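Side-chain contact in fatty acid synthase 1, isoform A (Drosophila melanogaster, PDB 6FN6), which probably builds long-chain saturated fatty acids from acetyl-CoA and malonyl-CoA with NADPH, here represented by its dehydratase, enoylreductase and ketoreductase region: residues 949-954 with 1001-1006. Sequence-based numbering, arbitrary orientation.
Sequences ARYIVL and KLALVG
Tyr951 lays one face of its phenol ring against the methyl of Ala1003, and this CH-pi contact is part of a small apolar patch of 170 Å² summed over both sides, to which Tyr951 and Leu1002 contribute most. The evidence is the position of Ala1003 CB, 4.0 Å from the centroid of the Tyr951 ring and 15° off the ring normal. The methyl is displaced toward the rim, with CG of Tyr951 its nearest atom at 3.9 Å. Leu1002 meets the same ring obliquely, its CG 4.0 Å from Tyr951 CD2 and its CD2 methyl slightly farther from that atom. Leu1002 CB points toward strand 951-955, and with CG anti to the backbone N (chi1 180°) its CD2 methyl lies 4.5 Å from Val953 CG2, a looser touch. Tyr951 and Val953, alternate residues of one strand, thus present the same strand face to the end of the helix. Without the phenol ring, as with an alanine at Tyr951, the Ala1003 methyl would probably lose its aromatic partner and Leu1002 would keep little more than the loose Val953 contact from this strand. Ala1003 is the first residue to leave helical geometry, so the patch marks the turn from helix 989-1002 into strand 1005-1011. Within the ketoreductase domain, of Rossmann type, strand 951-955 runs between parallel strands 926-930 and 978-982; Leu1002 also packs on Lys978 and Val980 of the latter, while Ser926 OG donates a hydrogen bond to Ala1003 O. The helix end rests on strands 951-955 and 978-982, while Ile952, which points away from it, packs on Thr941 of helix 935-946.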
loop_
_atom_site.group_PDB
_atom_site.type_symbol
_atom_site.label_atom_id
_atom_site.label_comp_id
_atom_site.label_asym_id
_atom_site.label_seq_id
_atom_site.Cartn_x
_atom_site.Cartn_y
_atom_site.Cartn_z
ATOM N N ALA A 949 -44.364 17.019 -3.302
ATOM C CA ALA A 949 -44.869 18.297 -3.790
ATOM C C ALA A 949 -43.891 18.871 -4.814
ATOM O O ALA A 949 -42.680 18.875 -4.592
ATOM C CB ALA A 949 -45.080 19.264 -2.641
ATOM N N ARG A 950 -44.419 19.352 -5.935
ATOM C CA ARG A 950 -43.580 19.871 -7.011
ATOM C C ARG A 950 -44.015 21.264 -7.470
ATOM O O ARG A 950 -43.449 21.823 -8.410
ATOM C CB ARG A 950 -43.594 18.901 -8.194
ATOM C CG ARG A 950 -42.882 17.581 -7.920
ATOM C CD ARG A 950 -41.377 17.768 -7.780
ATOM N NE ARG A 950 -40.688 16.518 -7.461
ATOM C CZ ARG A 950 -40.552 16.020 -6.236
ATOM N NH1 ARG A 950 -39.905 14.876 -6.057
ATOM N NH2 ARG A 950 -41.058 16.658 -5.186
ATOM N N TYR A 951 -45.023 21.817 -6.803
ATOM C CA TYR A 951 -45.466 23.182 -7.062
ATOM C C TYR A 951 -45.742 23.884 -5.737
ATOM O O TYR A 951 -46.655 23.504 -5.003
ATOM C CB TYR A 951 -46.711 23.196 -7.943
ATOM C CG TYR A 951 -46.498 22.636 -9.330
ATOM C CD1 TYR A 951 -46.737 21.296 -9.601
ATOM C CD2 TYR A 951 -46.064 23.447 -10.371
ATOM C CE1 TYR A 951 -46.548 20.778 -10.867
ATOM C CE2 TYR A 951 -45.871 22.938 -11.641
ATOM C CZ TYR A 951 -46.115 21.603 -11.883
ATOM O OH TYR A 951 -45.926 21.091 -13.144
ATOM N N ILE A 952 -44.935 24.896 -5.433
ATOM C CA ILE A 952 -45.006 25.577 -4.148
ATOM C C ILE A 952 -45.288 27.058 -4.346
ATOM O O ILE A 952 -44.653 27.721 -5.167
ATOM C CB ILE A 952 -43.707 25.375 -3.343
ATOM C CG1 ILE A 952 -43.490 23.893 -3.026
ATOM C CG2 ILE A 952 -43.716 26.220 -2.070
ATOM C CD1 ILE A 952 -44.521 23.286 -2.095
ATOM N N VAL A 953 -46.244 27.574 -3.578
ATOM C CA VAL A 953 -46.523 29.004 -3.555
ATOM C C VAL A 953 -46.352 29.526 -2.137
ATOM O O VAL A 953 -47.016 29.066 -1.209
ATOM C CB VAL A 953 -47.934 29.308 -4.082
ATOM C CG1 VAL A 953 -48.183 30.807 -4.110
ATOM C CG2 VAL A 953 -48.131 28.703 -5.465
ATOM N N LEU A 954 -45.455 30.493 -1.978
ATOM C CA LEU A 954 -45.205 31.099 -0.679
ATOM C C LEU A 954 -45.631 32.564 -0.695
ATOM O O LEU A 954 -45.190 33.336 -1.549
ATOM C CB LEU A 954 -43.723 30.993 -0.311
ATOM C CG LEU A 954 -43.074 29.608 -0.404
ATOM C CD1 LEU A 954 -41.574 29.717 -0.165
ATOM C CD2 LEU A 954 -43.698 28.637 0.585
ATOM N N LYS A 1001 -54.123 28.145 -11.565
ATOM C CA LYS A 1001 -53.737 28.118 -12.973
ATOM C C LYS A 1001 -52.325 27.566 -13.165
ATOM O O LYS A 1001 -52.033 26.954 -14.193
ATOM C CB LYS A 1001 -53.830 29.521 -13.581
ATOM C CG LYS A 1001 -55.250 30.058 -13.722
ATOM C CD LYS A 1001 -56.090 29.236 -14.692
ATOM C CE LYS A 1001 -57.521 29.760 -14.779
ATOM N NZ LYS A 1001 -57.616 31.077 -15.472
ATOM N N LEU A 1002 -51.447 27.794 -12.194
ATOM C CA LEU A 1002 -50.133 27.159 -12.208
ATOM C C LEU A 1002 -50.319 25.650 -12.172
ATOM O O LEU A 1002 -49.855 24.924 -13.052
ATOM C CB LEU A 1002 -49.283 27.618 -11.020
ATOM C CG LEU A 1002 -47.881 27.001 -10.932
ATOM C CD1 LEU A 1002 -47.039 27.388 -12.136
ATOM C CD2 LEU A 1002 -47.183 27.398 -9.642
ATOM N N ALA A 1003 -51.020 25.202 -11.139
ATOM C CA ALA A 1003 -51.403 23.809 -10.980
ATOM C C ALA A 1003 -52.529 23.760 -9.964
ATOM O O ALA A 1003 -52.546 24.550 -9.018
ATOM C CB ALA A 1003 -50.224 22.965 -10.524
ATOM N N LEU A 1004 -53.471 22.845 -10.158
ATOM C CA LEU A 1004 -54.634 22.772 -9.288
ATOM C C LEU A 1004 -54.205 22.652 -7.832
ATOM O O LEU A 1004 -53.396 21.791 -7.477
ATOM C CB LEU A 1004 -55.529 21.602 -9.687
ATOM C CG LEU A 1004 -56.091 21.692 -11.110
ATOM C CD1 LEU A 1004 -56.919 20.466 -11.443
ATOM C CD2 LEU A 1004 -56.910 22.957 -11.310
ATOM N N VAL A 1005 -54.753 23.530 -6.998
ATOM C CA VAL A 1005 -54.399 23.597 -5.586
ATOM C C VAL A 1005 -54.818 22.319 -4.866
ATOM O O VAL A 1005 -55.969 21.890 -4.954
ATOM C CB VAL A 1005 -55.031 24.835 -4.922
ATOM C CG1 VAL A 1005 -54.669 24.903 -3.442
ATOM C CG2 VAL A 1005 -54.590 26.099 -5.632
ATOM N N GLY A 1006 -53.863 21.708 -4.171
ATOM C CA GLY A 1006 -54.116 20.495 -3.416
ATOM C C GLY A 1006 -54.193 20.745 -1.922
ATOM O O GLY A 1006 -54.817 19.979 -1.188
#